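Ubiquinone biosynthesis accessory factor UbiJ (Escherichia coli, PDB 6H6O) binds hydrophobic intermediates of ubiquinone biosynthesis through its SCP2 domain and is essential for the stability of the Ubi complex. Local coordinates at residues K37-R40 with S41-L44. Sequence-based numbering, arbitrary orientation.
Sequences KTAR and SRLL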
loop_
_atom_site.group_PDB
_atom_site.type_symbol
_atom_site.label_atom_id
_atom_site.label_comp_id
_atom_site.label_asym_id
_atom_site.label_seq_id
_atom_site.Cartn_x
_atom_site.Cartn_y
_atom_site.Cartn_z
ATOM N N LYS A 37 -3.717 -21.162 12.910
ATOM C CA LYS A 37 -2.440 -21.854 13.098
ATOM C C LYS A 37 -2.150 -22.949 12.054
ATOM O O LYS A 37 -1.063 -22.943 11.483
ATOM C CB LYS A 37 -2.304 -22.408 14.521
ATOM C CG LYS A 37 -0.856 -22.779 14.867
ATOM C CD LYS A 37 -0.683 -23.344 16.259
ATOM C CE LYS A 37 0.782 -23.486 16.609
ATOM N NZ LYS A 37 0.955 -24.039 17.980
ATOM N N THR A 38 -3.116 -23.849 11.763
ATOM C CA THR A 38 -2.834 -24.939 10.795
ATOM C C THR A 38 -2.640 -24.419 9.368
ATOM O O THR A 38 -1.846 -24.992 8.609
ATOM C CB THR A 38 -3.865 -26.056 10.856
ATOM O OG1 THR A 38 -5.112 -25.526 10.441
ATOM C CG2 THR A 38 -3.959 -26.706 12.238
ATOM N N ALA A 39 -3.344 -23.322 9.009
ATOM C CA ALA A 39 -3.206 -22.707 7.690
ATOM C C ALA A 39 -1.848 -21.998 7.593
ATOM O O ALA A 39 -1.196 -22.091 6.558
ATOM C CB ALA A 39 -4.336 -21.720 7.462
ATOM N N ARG A 40 -1.396 -21.330 8.668
ATOM C CA ARG A 40 -0.072 -20.668 8.659
ATOM C C ARG A 40 1.069 -21.676 8.600
ATOM O O ARG A 40 2.096 -21.383 7.976
ATOM C CB ARG A 40 0.112 -19.766 9.871
ATOM C CG ARG A 40 -0.774 -18.528 9.817
ATOM C CD ARG A 40 -0.464 -17.512 10.903
ATOM N NE ARG A 40 -0.464 -18.104 12.244
ATOM C CZ ARG A 40 -1.419 -17.936 13.155
ATOM N NH1 ARG A 40 -2.466 -17.156 12.898
ATOM N NH2 ARG A 40 -1.332 -18.535 14.329
ATOM N N SER A 41 0.879 -22.881 9.209
ATOM C CA SER A 41 1.937 -23.915 9.246
ATOM C C SER A 41 2.460 -24.296 7.864
ATOM O O SER A 41 3.646 -24.593 7.718
ATOM C CB SER A 41 1.473 -25.155 10.005
ATOM O OG SER A 41 0.643 -25.964 9.191
ATOM N N ARG A 42 1.572 -24.239 6.845
ATOM C CA ARG A 42 1.908 -24.550 5.451
ATOM C C ARG A 42 2.969 -23.582 4.864
ATOM O O ARG A 42 3.611 -23.917 3.881
ATOM C CB ARG A 42 0.627 -24.499 4.590
ATOM C CG ARG A 42 -0.354 -25.642 4.914
ATOM C CD ARG A 42 -1.419 -25.822 3.853
ATOM N NE ARG A 42 -2.376 -24.716 3.858
ATOM C CZ ARG A 42 -3.698 -24.852 3.936
ATOM N NH1 ARG A 42 -4.248 -26.057 4.016
ATOM N NH2 ARG A 42 -4.481 -23.781 3.932
ATOM N N LEU A 43 3.127 -22.390 5.454
ATOM C CA LEU A 43 4.061 -21.345 4.995
ATOM C C LEU A 43 5.318 -21.234 5.865
ATOM O O LEU A 43 6.194 -20.427 5.545
ATOM C CB LEU A 43 3.344 -19.971 4.964
ATOM C CG LEU A 43 2.247 -19.828 3.911
ATOM C CD1 LEU A 43 1.371 -18.602 4.208
ATOM C CD2 LEU A 43 2.820 -19.719 2.493
ATOM N N LEU A 44 5.409 -21.999 6.957
ATOM C CA LEU A 44 6.563 -21.872 7.881
ATOM C C LEU A 44 7.895 -22.036 7.181
ATOM O O LEU A 44 8.096 -22.995 6.445
ATOM C CB LEU A 44 6.468 -22.794 9.103
ATOM C CG LEU A 44 5.254 -22.590 10.016
ATOM C CD1 LEU A 44 5.256 -23.580 11.159
ATOM C CD2 LEU A 44 5.122 -21.149 10.473
HETATM O O HOH W 1 -2.333 -21.967 4.080
#
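The guanidinium of Arg42 has the CA of Ala39 over one face, while a water lies in its plane, beside NE. The methyl of Ala39 is also touched, with Arg42 NH2 4.1 Å from Ala39 CB. The water accepts from Arg42 NE at 2.8 Å and donates to Ala39 O at 2.7 Å, so it bridges side chain and backbone three residues apart. The Arg42 chain extends from CB across the Ala39 side of the turn, and the bend at chi3 (-70°) swings NE toward the water. The Arg40 guanidinium has the backbone N of Lys37 on one face, displaced from its centre; its NH1 is gripped by two carbonyls, Leu30 O and Ser33 O, which tie the helix to the preceding chain.

Ser41 N makes a helical bond to Lys37 O at 3.0 Å, and its hydroxyl turns back as well: with OG tucked next to both the N and the C of its own backbone (chi1 79°), it donates to Thr38 O over 2.7 Å, tilted from the carbonyl plane. Next, Leu43 N reaches Arg40 O at 2.9 Å, a bond spanning three residues rather than four. Leu44 N closes a type I beta turn on Ser41 O at 3.2 Å, and the Leu44 side chain lies near Arg40 O, with CD2 at 3.9 Å.

The segment links the short helix 37-41 to strand 47-52 of the SCP2 domain's mixed sheet. Helix 113-128 packs beside it: Arg40 and Leu43 rest on Leu122, and Arg42 on Asn118 and Ala121.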